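PDB 3ORQ: N5-Carboxyaminoimidazole ribonucleotide synthetase from Staphylococcus aureus subsp. aureus, which catalyses the ATP-dependent conversion of 5-aminoimidazole ribonucleotide and bicarbonate to N5-carboxyaminoimidazole ribonucleotide in purine biosynthesis. Local coordinates for residues Ala28-Lys33 with Asp287-Asp292; Tyr146-Lys151 with Cys183-Tyr188; Gln206-Pro211 with Ser302-Ile307. All blocks are in the same frame, centred on the assembly; numbering follows the deposited sequence.

Interaction 1 of 3, residues Ala28-Lys33 with Asp287-Asp292; sequences AQSAQK and DYSQFD
Ser30 and Lys33 of one helix both donate to a single carboxylate oxygen of Asp292. Ser30 OG lies 2.8 Å from Asp292 OD1 and meets it on the anti side, 33° out of the carboxylate plane. Lys33 NZ approaches the same OD1 at 2.9 Å from the opposite face, 43° out of the plane; between an ammonium and a carboxylate this is also a salt bridge. The Lys33 chain leaves the helix with CG anti to the backbone N, is bent at chi3 (67°), which sets CE, and crosses the Asp292 side chain at about a right angle. The other carboxylate oxygen serves a different purpose: Asp292 and Ser289 form a capping box at the start of helix 290-298. Here Ser289 N donates to Asp292 OD2 at 3.0 Å in a near-straight bond, and Asp292 N returns a bond to Ser289 OG at 3.2 Å. The carboxylate therefore links this capping box to helix 22-33 of the preATP-grasp domain. A water bridges the two hydroxyls, 2.7 Å from Ser289 OG and 3.3 Å from Ser30 OG. The Phe291 side chain touches Ser30 OG through CB, while its ring packs on Met26 and Met27, and the second subunit contributes His339 against Lys33.

Interaction 2 of 3, residues Tyr146-Lys151 with Cys183-Tyr188; sequences YPFIVK and CVAEKY. With ADP (adenosine-5'-diphosphate), chain D.
Glu186 and Lys151 project from neighbouring antiparallel strands onto the same side of the sheet, and their torsions bring their ends together. Glu186 CG sits between the backbone N and the carbonyl carbon (chi1 55°), whereas Lys151 CG is anti to the carbonyl carbon (chi1 -50°) and its chain is extended beyond that point. The two side chains cross obliquely, and Lys151 NZ forms a salt bridge with Glu186 OE1 at 2.7 Å, met from above the carboxylate plane. Lys115 makes a second salt bridge to that oxygen, so two cations meet at OE1. Lys151 NZ also donates to ADP O1A at 2.9 Å and to N7 at 3.2 Å, joining phosphate and base. ADP N6 donates to both Glu186 OE2 and the backbone Lys187 O, each 2.8 Å away, so these two acceptors recognise the amino group. Tyr188 lays one ring face against the adenine, with ADP C2 3.4 Å above its plane and offset toward the rim, while Ile149 CG2 meets the ring edge. This is the adenine pocket of the ATP-grasp domain, built on an antiparallel ladder in which Ile149-Glu186 and Lys151-Val184 are the hydrogen-bonded pairs; Lys151 N to Val184 O is 2.8 Å. On the other side of the sheet, Val150 CG1 packs on Cys183 CB at 3.6 Å. Strands 128-131 and 162-165 flank the pair, and helices 136-143 and 171-178 pack against the face carrying Val150 and Ala185.

Interaction 3 of 3, residues Gln206-Pro211 with Ser302-Ile307; sequences QITFFP and SLPNSI
The start of strand 207-218, an ATP-grasp strand of the large antiparallel sheet, is accompanied by the loop that follows helix 290-298. The two segments run in nearly the same direction, 15° apart, but side chains and water, rather than a backbone ladder, join them. At one end Gln206 OE1 accepts from Leu303 N at 2.9 Å; the N-H...O angle is 170°, although the donor stands above the amide carbonyl plane. Thr208 then donates through OG1 to Pro304 O at 2.8 Å, nearly in line with the C=O bond. Thr208 OG1 stands beside the backbone N, anti to the carbonyl carbon, and CG2, anti to the N, meets Ile307 CD1 in a tight contact of 3.3 Å. Ile307 CD1 also lies 3.5 Å from the centroid of the Phe210 ring and 12° off its normal, a CH-pi contact over the centre of the face. Ile307 CG2 touches Pro211 CD at 4.0 Å and also Phe210 CD2, at 3.8 Å. Two waters complete the seam: one links Phe209 N to Asn305 O, and another accepts a hydrogen bond from Ile307 N and donates one to Phe209 O at 2.6 Å. Strand 191-201 pairs with the Thr208 and Phe210 backbones; helix 290-298 packs on Phe210 and Leu303, and helix 234-245 on Phe209.

Interactions 1 and 3 form one neighbourhood, their centres 14 Å apart, whereas interaction 2 lies about 38 Å and 35 Å from them (centre to centre), across the centre of the chain. Both involve helix 290-298 or its flanks: interaction 1 joins its start to helix 22-33, and interaction 3 sets the loop after it beside strand 207-218. They touch where Tyr288 O lies 3.4 Å from Phe210 CE2. Their segments come in turn (28-33, 206-211, 287-292, 302-307), with both of interaction 2 between 28-33 and 206-211. The nucleotide pocket, in the four-stranded sheet of 128-131, 183-187, 148-152 and 162-165, is remote from where interaction 1 joins two domains and both contacts touch the second subunit.

Interaction 1 of 3, residues Ala28-Lys33 with Asp287-Asp292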
loop_
_atom_site.group_PDB
_atom_site.type_symbol
_atom_site.label_atom_id
_atom_site.label_comp_id
_atom_site.label_asym_id
_atom_site.label_seq_id
_atom_site.Cartn_x
_atom_site.Cartn_y
_atom_site.Cartn_z
ATOM N N ALA A 28 -3.479 -6.832 6.659
ATOM C CA ALA A 28 -4.303 -5.838 7.373
ATOM C C ALA A 28 -4.232 -4.454 6.707
ATOM O O ALA A 28 -5.255 -3.721 6.651
ATOM C CB ALA A 28 -3.889 -5.737 8.880
ATOM N N GLN A 29 -3.043 -4.099 6.188
ATOM C CA GLN A 29 -2.916 -2.840 5.428
ATOM C C GLN A 29 -3.769 -2.838 4.171
ATOM O O GLN A 29 -4.438 -1.841 3.882
ATOM C CB GLN A 29 -1.461 -2.502 5.123
ATOM C CG GLN A 29 -0.692 -2.162 6.433
ATOM C CD GLN A 29 0.675 -1.501 6.183
ATOM O OE1 GLN A 29 0.759 -0.300 6.129
ATOM N NE2 GLN A 29 1.727 -2.309 5.971
ATOM N N SER A 30 -3.806 -3.957 3.442
ATOM C CA SER A 30 -4.724 -4.042 2.304
ATOM C C SER A 30 -6.188 -3.971 2.745
ATOM O O SER A 30 -7.003 -3.271 2.127
ATOM C CB SER A 30 -4.544 -5.335 1.488
ATOM O OG SER A 30 -3.358 -5.231 0.736
ATOM N N ALA A 31 -6.522 -4.727 3.771
ATOM C CA ALA A 31 -7.888 -4.753 4.262
ATOM C C ALA A 31 -8.340 -3.352 4.669
ATOM O O ALA A 31 -9.457 -2.954 4.332
ATOM C CB ALA A 31 -8.008 -5.705 5.430
ATOM N N GLN A 32 -7.495 -2.594 5.391
ATOM C CA GLN A 32 -7.928 -1.238 5.834
ATOM C C GLN A 32 -8.069 -0.267 4.659
ATOM O O GLN A 32 -9.047 0.481 4.554
ATOM C CB GLN A 32 -6.990 -0.702 6.913
ATOM C CG GLN A 32 -7.304 -1.333 8.295
ATOM C CD GLN A 32 -6.990 -0.403 9.390
ATOM O OE1 GLN A 32 -7.446 0.753 9.381
ATOM N NE2 GLN A 32 -6.186 -0.857 10.357
ATOM N N LYS A 33 -7.114 -0.297 3.733
ATOM C CA LYS A 33 -7.260 0.418 2.470
ATOM C C LYS A 33 -8.645 0.174 1.758
ATOM O O LYS A 33 -9.245 1.107 1.276
ATOM C CB LYS A 33 -6.154 -0.015 1.507
ATOM C CG LYS A 33 -6.366 0.506 0.073
ATOM C CD LYS A 33 -5.239 0.028 -0.792
ATOM C CE LYS A 33 -5.272 -1.500 -0.958
ATOM N NZ LYS A 33 -4.226 -1.943 -1.910
ATOM N N ASP A 287 -0.210 -5.013 -10.769
ATOM C CA ASP A 287 -1.375 -4.142 -10.635
ATOM C C ASP A 287 -2.242 -4.559 -9.442
ATOM O O ASP A 287 -3.167 -3.822 -9.041
ATOM C CB ASP A 287 -2.187 -4.102 -11.943
ATOM C CG ASP A 287 -2.484 -5.496 -12.512
ATOM O OD1 ASP A 287 -1.983 -6.509 -11.969
ATOM O OD2 ASP A 287 -3.221 -5.590 -13.518
ATOM N N TYR A 288 -1.965 -5.752 -8.902
ATOM C CA TYR A 288 -2.589 -6.252 -7.660
ATOM C C TYR A 288 -1.471 -6.937 -6.877
ATOM O O TYR A 288 -0.579 -7.535 -7.478
ATOM C CB TYR A 288 -3.645 -7.314 -7.928
ATOM C CG TYR A 288 -4.831 -6.864 -8.792
ATOM C CD1 TYR A 288 -4.782 -7.029 -10.186
ATOM C CD2 TYR A 288 -5.980 -6.325 -8.222
ATOM C CE1 TYR A 288 -5.824 -6.646 -11.003
ATOM C CE2 TYR A 288 -7.062 -5.887 -9.049
ATOM C CZ TYR A 288 -6.953 -6.072 -10.444
ATOM O OH TYR A 288 -7.979 -5.704 -11.286
ATOM N N SER A 289 -1.507 -6.875 -5.548
ATOM C CA SER A 289 -0.515 -7.624 -4.768
ATOM C C SER A 289 -1.141 -8.897 -4.256
ATOM O O SER A 289 -2.344 -9.037 -4.274
ATOM C CB SER A 289 0.020 -6.791 -3.580
ATOM O OG SER A 289 -0.843 -6.912 -2.453
ATOM N N GLN A 290 -0.325 -9.796 -3.737
ATOM C CA GLN A 290 -0.832 -11.075 -3.264
ATOM C C GLN A 290 -1.707 -10.896 -2.042
ATOM O O GLN A 290 -2.535 -11.760 -1.731
ATOM C CB GLN A 290 0.323 -12.055 -3.004
ATOM C CG GLN A 290 1.378 -11.583 -2.043
ATOM C CD GLN A 290 2.284 -12.694 -1.548
ATOM O OE1 GLN A 290 3.342 -12.424 -0.975
ATOM N NE2 GLN A 290 1.864 -13.935 -1.722
ATOM N N PHE A 291 -1.532 -9.767 -1.358
ATOM C CA PHE A 291 -2.408 -9.429 -0.205
ATOM C C PHE A 291 -3.746 -8.835 -0.657
ATOM O O PHE A 291 -4.788 -9.160 -0.056
ATOM C CB PHE A 291 -1.675 -8.485 0.790
ATOM C CG PHE A 291 -0.368 -9.037 1.238
ATOM C CD1 PHE A 291 -0.334 -10.084 2.166
ATOM C CD2 PHE A 291 0.832 -8.635 0.607
ATOM C CE1 PHE A 291 0.881 -10.655 2.552
ATOM C CE2 PHE A 291 2.061 -9.199 0.985
ATOM C CZ PHE A 291 2.087 -10.199 1.968
ATOM N N ASP A 292 -3.736 -7.987 -1.706
ATOM C CA ASP A 292 -4.990 -7.456 -2.216
ATOM C C ASP A 292 -5.875 -8.625 -2.638
ATOM O O ASP A 292 -7.018 -8.714 -2.209
ATOM C CB ASP A 292 -4.776 -6.547 -3.432
ATOM C CG ASP A 292 -3.919 -5.319 -3.122
ATOM O OD1 ASP A 292 -3.948 -4.786 -1.966
ATOM O OD2 ASP A 292 -3.175 -4.915 -4.060
HETATM O O HOH W 1 -0.477 -4.814 -0.718
#

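Interaction 2 of 3, residues Tyr146-Lys151 with Cys183-Tyr188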
loop_
_atom_site.group_PDB
_atom_site.type_symbol
_atom_site.label_atom_id
_atom_site.label_comp_id
_atom_site.label_asym_id
_atom_site.label_seq_id
_atom_site.Cartn_x
_atom_site.Cartn_y
_atom_site.Cartn_z
ATOM N N TYR A 146 22.627 -42.183 -1.523
ATOM C CA TYR A 146 23.372 -40.933 -1.347
ATOM C C TYR A 146 23.411 -40.120 -2.653
ATOM O O TYR A 146 23.635 -40.690 -3.729
ATOM C CB TYR A 146 24.799 -41.218 -0.907
ATOM C CG TYR A 146 24.934 -41.927 0.423
ATOM C CD1 TYR A 146 24.411 -41.377 1.592
ATOM C CD2 TYR A 146 25.605 -43.143 0.513
ATOM C CE1 TYR A 146 24.545 -42.035 2.814
ATOM C CE2 TYR A 146 25.736 -43.799 1.720
ATOM C CZ TYR A 146 25.212 -43.244 2.869
ATOM O OH TYR A 146 25.352 -43.909 4.071
ATOM N N PRO A 147 23.189 -38.790 -2.569
ATOM C CA PRO A 147 22.855 -38.028 -1.359
ATOM C C PRO A 147 21.358 -38.026 -1.067
ATOM O O PRO A 147 20.562 -38.378 -1.936
ATOM C CB PRO A 147 23.328 -36.603 -1.688
ATOM C CG PRO A 147 23.810 -36.631 -3.139
ATOM C CD PRO A 147 23.326 -37.906 -3.740
ATOM N N PHE A 148 21.004 -37.667 0.169
ATOM C CA PHE A 148 19.612 -37.469 0.597
ATOM C C PHE A 148 19.538 -36.578 1.846
ATOM O O PHE A 148 20.531 -36.378 2.554
ATOM C CB PHE A 148 18.876 -38.802 0.826
ATOM C CG PHE A 148 19.293 -39.533 2.075
ATOM C CD1 PHE A 148 20.438 -40.337 2.084
ATOM C CD2 PHE A 148 18.527 -39.444 3.237
ATOM C CE1 PHE A 148 20.825 -41.014 3.234
ATOM C CE2 PHE A 148 18.905 -40.124 4.398
ATOM C CZ PHE A 148 20.058 -40.914 4.389
ATOM N N ILE A 149 18.352 -36.039 2.105
ATOM C CA ILE A 149 18.200 -35.074 3.185
ATOM C C ILE A 149 17.047 -35.427 4.113
ATOM O O ILE A 149 15.968 -35.763 3.657
ATOM C CB ILE A 149 18.082 -33.621 2.622
ATOM C CG1 ILE A 149 17.828 -32.614 3.742
ATOM C CG2 ILE A 149 17.012 -33.554 1.566
ATOM C CD1 ILE A 149 18.334 -31.210 3.402
ATOM N N VAL A 150 17.303 -35.360 5.415
ATOM C CA VAL A 150 16.293 -35.615 6.455
ATOM C C VAL A 150 15.698 -34.295 7.007
ATOM O O VAL A 150 16.444 -33.404 7.398
ATOM C CB VAL A 150 16.906 -36.434 7.602
ATOM C CG1 VAL A 150 15.845 -36.859 8.572
ATOM C CG2 VAL A 150 17.609 -37.658 7.035
ATOM N N LYS A 151 14.364 -34.172 6.989
ATOM C CA LYS A 151 13.656 -32.990 7.514
ATOM C C LYS A 151 12.694 -33.386 8.625
ATOM O O LYS A 151 12.025 -34.416 8.518
ATOM C CB LYS A 151 12.872 -32.247 6.412
ATOM C CG LYS A 151 13.662 -31.934 5.151
ATOM C CD LYS A 151 12.771 -31.402 4.015
ATOM C CE LYS A 151 13.595 -31.114 2.777
ATOM N NZ LYS A 151 12.744 -30.653 1.623
ATOM N N CYS A 183 10.647 -37.780 11.366
ATOM C CA CYS A 183 11.190 -37.103 10.196
ATOM C C CYS A 183 10.758 -37.685 8.856
ATOM O O CYS A 183 10.090 -38.722 8.797
ATOM C CB CYS A 183 12.706 -37.092 10.276
ATOM S SG CYS A 183 13.341 -35.915 11.451
ATOM N N VAL A 184 11.131 -36.988 7.783
ATOM C CA VAL A 184 11.002 -37.515 6.429
ATOM C C VAL A 184 12.350 -37.418 5.738
ATOM O O VAL A 184 13.092 -36.462 5.963
ATOM C CB VAL A 184 10.025 -36.735 5.547
ATOM C CG1 VAL A 184 9.663 -37.585 4.344
ATOM C CG2 VAL A 184 8.757 -36.340 6.292
ATOM N N ALA A 185 12.658 -38.403 4.894
ATOM C CA ALA A 185 13.815 -38.307 3.996
ATOM C C ALA A 185 13.399 -38.255 2.510
ATOM O O ALA A 185 12.368 -38.793 2.122
ATOM C CB ALA A 185 14.798 -39.427 4.273
ATOM N N GLU A 186 14.201 -37.575 1.696
ATOM C CA GLU A 186 13.911 -37.383 0.273
ATOM C C GLU A 186 15.241 -37.214 -0.472
ATOM O O GLU A 186 16.229 -36.758 0.111
ATOM C CB GLU A 186 13.008 -36.148 0.058
ATOM C CG GLU A 186 13.577 -34.877 0.661
ATOM C CD GLU A 186 12.828 -33.615 0.288
ATOM O OE1 GLU A 186 11.979 -33.194 1.120
ATOM O OE2 GLU A 186 13.101 -33.036 -0.817
ATOM N N LYS A 187 15.275 -37.589 -1.745
ATOM C CA LYS A 187 16.495 -37.442 -2.548
ATOM C C LYS A 187 17.051 -35.999 -2.532
ATOM O O LYS A 187 16.307 -35.009 -2.762
ATOM C CB LYS A 187 16.227 -37.858 -4.004
ATOM C CG LYS A 187 16.302 -39.364 -4.305
ATOM C CD LYS A 187 15.990 -39.637 -5.791
ATOM C CE LYS A 187 16.176 -41.125 -6.186
ATOM N NZ LYS A 187 17.600 -41.502 -6.365
ATOM N N TYR A 188 18.362 -35.874 -2.299
ATOM C CA TYR A 188 19.012 -34.573 -2.504
ATOM C C TYR A 188 19.371 -34.417 -3.991
ATOM O O TYR A 188 20.228 -35.153 -4.528
ATOM C CB TYR A 188 20.228 -34.388 -1.608
ATOM C CG TYR A 188 20.752 -32.968 -1.585
ATOM C CD1 TYR A 188 20.127 -31.983 -0.798
ATOM C CD2 TYR A 188 21.886 -32.608 -2.334
ATOM C CE1 TYR A 188 20.607 -30.662 -0.769
ATOM C CE2 TYR A 188 22.378 -31.295 -2.313
ATOM C CZ TYR A 188 21.733 -30.327 -1.525
ATOM O OH TYR A 188 22.209 -29.033 -1.487
HETATM P PB ADP D . 11.726 -24.835 4.528
HETATM O O1B ADP D . 10.324 -25.384 4.587
HETATM O O2B ADP D . 11.997 -23.629 3.672
HETATM O O3B ADP D . 12.335 -24.730 5.899
HETATM P PA ADP D . 12.462 -26.525 2.361
HETATM O O1A ADP D . 12.057 -27.977 2.424
HETATM O O2A ADP D . 11.618 -25.572 1.554
HETATM O O3A ADP D . 12.650 -25.978 3.872
HETATM O "O5'" ADP D . 13.971 -26.384 1.830
HETATM C "C5'" ADP D . 14.683 -25.162 1.924
HETATM C "C4'" ADP D . 15.761 -25.144 0.855
HETATM O "O4'" ADP D . 16.665 -26.269 1.010
HETATM C "C3'" ADP D . 15.196 -25.248 -0.564
HETATM O "O3'" ADP D . 14.829 -23.989 -1.141
HETATM C "C2'" ADP D . 16.350 -25.886 -1.322
HETATM O "O2'" ADP D . 17.211 -24.892 -1.845
HETATM C "C1'" ADP D . 17.073 -26.739 -0.285
HETATM N N9 ADP D . 16.524 -28.098 -0.484
HETATM C C8 ADP D . 15.490 -28.628 0.204
HETATM N N7 ADP D . 15.187 -29.876 -0.232
HETATM C C5 ADP D . 16.077 -30.148 -1.220
HETATM C C6 ADP D . 16.334 -31.314 -2.104
HETATM N N6 ADP D . 15.549 -32.420 -1.993
HETATM N N1 ADP D . 17.337 -31.198 -3.006
HETATM C C2 ADP D . 18.098 -30.082 -3.113
HETATM N N3 ADP D . 17.923 -28.982 -2.341
HETATM C C4 ADP D . 16.944 -28.973 -1.395
#

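Interaction 3 of 3, residues Gln206-Pro211 with Ser302-Ile307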
loop_
_atom_site.group_PDB
_atom_site.type_symbol
_atom_site.label_atom_id
_atom_site.label_comp_id
_atom_site.label_asym_id
_atom_site.label_seq_id
_atom_site.Cartn_x
_atom_site.Cartn_y
_atom_site.Cartn_z
ATOM N N GLN A 206 -13.292 -19.234 -8.907
ATOM C CA GLN A 206 -12.366 -18.304 -9.499
ATOM C C GLN A 206 -10.898 -18.572 -9.087
ATOM O O GLN A 206 -10.622 -18.955 -7.946
ATOM C CB GLN A 206 -12.716 -16.925 -9.063
ATOM C CG GLN A 206 -13.973 -16.390 -9.620
ATOM C CD GLN A 206 -14.187 -14.973 -9.072
ATOM O OE1 GLN A 206 -13.771 -13.990 -9.689
ATOM N NE2 GLN A 206 -14.783 -14.882 -7.886
ATOM N N ILE A 207 -9.977 -18.358 -10.018
ATOM C CA ILE A 207 -8.552 -18.535 -9.774
ATOM C C ILE A 207 -7.703 -17.538 -10.586
ATOM O O ILE A 207 -8.080 -17.173 -11.682
ATOM C CB ILE A 207 -8.105 -19.990 -10.002
ATOM C CG1 ILE A 207 -6.634 -20.151 -9.636
ATOM C CG2 ILE A 207 -8.360 -20.441 -11.459
ATOM C CD1 ILE A 207 -6.162 -21.632 -9.547
ATOM N N THR A 208 -6.578 -17.096 -10.022
ATOM C CA THR A 208 -5.674 -16.140 -10.658
ATOM C C THR A 208 -4.242 -16.486 -10.302
ATOM O O THR A 208 -3.963 -16.944 -9.213
ATOM C CB THR A 208 -5.929 -14.713 -10.150
ATOM O OG1 THR A 208 -7.331 -14.559 -9.959
ATOM C CG2 THR A 208 -5.463 -13.652 -11.185
ATOM N N PHE A 209 -3.340 -16.271 -11.257
ATOM C CA PHE A 209 -1.948 -16.610 -11.110
ATOM C C PHE A 209 -1.095 -15.352 -11.239
ATOM O O PHE A 209 -1.248 -14.600 -12.202
ATOM C CB PHE A 209 -1.519 -17.610 -12.203
ATOM C CG PHE A 209 -2.188 -18.941 -12.117
ATOM C CD1 PHE A 209 -3.367 -19.185 -12.817
ATOM C CD2 PHE A 209 -1.613 -19.980 -11.370
ATOM C CE1 PHE A 209 -3.985 -20.462 -12.776
ATOM C CE2 PHE A 209 -2.231 -21.259 -11.302
ATOM C CZ PHE A 209 -3.415 -21.490 -12.021
ATOM N N PHE A 210 -0.202 -15.141 -10.284
ATOM C CA PHE A 210 0.817 -14.121 -10.380
ATOM C C PHE A 210 1.932 -14.605 -11.310
ATOM O O PHE A 210 2.028 -15.796 -11.595
ATOM C CB PHE A 210 1.375 -13.829 -8.951
ATOM C CG PHE A 210 0.409 -13.025 -8.106
ATOM C CD1 PHE A 210 -0.707 -13.640 -7.544
ATOM C CD2 PHE A 210 0.572 -11.637 -7.938
ATOM C CE1 PHE A 210 -1.642 -12.882 -6.805
ATOM C CE2 PHE A 210 -0.377 -10.871 -7.211
ATOM C CZ PHE A 210 -1.467 -11.487 -6.646
ATOM N N PRO A 211 2.765 -13.678 -11.811
ATOM C CA PRO A 211 3.938 -14.074 -12.618
ATOM C C PRO A 211 4.840 -15.066 -11.868
ATOM O O PRO A 211 5.080 -14.918 -10.672
ATOM C CB PRO A 211 4.699 -12.743 -12.820
ATOM C CG PRO A 211 3.783 -11.607 -12.194
ATOM C CD PRO A 211 2.441 -12.231 -11.943
ATOM N N SER A 302 -15.131 -10.851 -6.599
ATOM C CA SER A 302 -14.492 -11.305 -7.846
ATOM C C SER A 302 -13.009 -10.996 -7.844
ATOM O O SER A 302 -12.587 -9.959 -7.263
ATOM C CB SER A 302 -15.129 -10.685 -9.088
ATOM O OG SER A 302 -16.502 -11.049 -9.134
ATOM N N LEU A 303 -12.233 -11.899 -8.478
ATOM C CA LEU A 303 -10.781 -11.775 -8.558
ATOM C C LEU A 303 -10.491 -11.296 -9.948
ATOM O O LEU A 303 -11.234 -11.594 -10.847
ATOM C CB LEU A 303 -10.084 -13.153 -8.381
ATOM C CG LEU A 303 -10.231 -13.741 -6.969
ATOM C CD1 LEU A 303 -9.584 -15.106 -6.811
ATOM C CD2 LEU A 303 -9.595 -12.769 -5.995
ATOM N N PRO A 304 -9.391 -10.542 -10.147
ATOM C CA PRO A 304 -9.049 -10.207 -11.532
ATOM C C PRO A 304 -8.693 -11.497 -12.261
ATOM O O PRO A 304 -8.153 -12.405 -11.634
ATOM C CB PRO A 304 -7.834 -9.337 -11.384
ATOM C CG PRO A 304 -7.236 -9.788 -10.014
ATOM C CD PRO A 304 -8.443 -9.989 -9.178
ATOM N N ASN A 305 -8.986 -11.576 -13.553
ATOM C CA ASN A 305 -8.697 -12.771 -14.331
ATOM C C ASN A 305 -7.226 -12.961 -14.569
ATOM O O ASN A 305 -6.765 -14.093 -14.658
ATOM C CB ASN A 305 -9.452 -12.740 -15.670
ATOM C CG ASN A 305 -10.971 -12.854 -15.479
ATOM O OD1 ASN A 305 -11.747 -12.146 -16.124
ATOM N ND2 ASN A 305 -11.395 -13.729 -14.547
ATOM N N SER A 306 -6.478 -11.865 -14.676
ATOM C CA SER A 306 -5.033 -11.996 -14.793
ATOM C C SER A 306 -4.323 -10.952 -13.969
ATOM O O SER A 306 -4.914 -9.954 -13.579
ATOM C CB SER A 306 -4.578 -11.936 -16.270
ATOM O OG SER A 306 -4.675 -10.606 -16.731
ATOM N N ILE A 307 -3.050 -11.194 -13.690
ATOM C CA ILE A 307 -2.224 -10.217 -13.013
ATOM C C ILE A 307 -1.137 -9.697 -13.951
ATOM O O ILE A 307 -0.527 -10.476 -14.693
ATOM C CB ILE A 307 -1.639 -10.794 -11.716
ATOM C CG1 ILE A 307 -2.787 -10.980 -10.711
ATOM C CG2 ILE A 307 -0.648 -9.805 -11.093
ATOM C CD1 ILE A 307 -2.708 -12.271 -10.072
HETATM O O HOH W 2 -4.240 -15.831 -14.107
HETATM O O HOH W 3 -2.087 -14.041 -14.627
#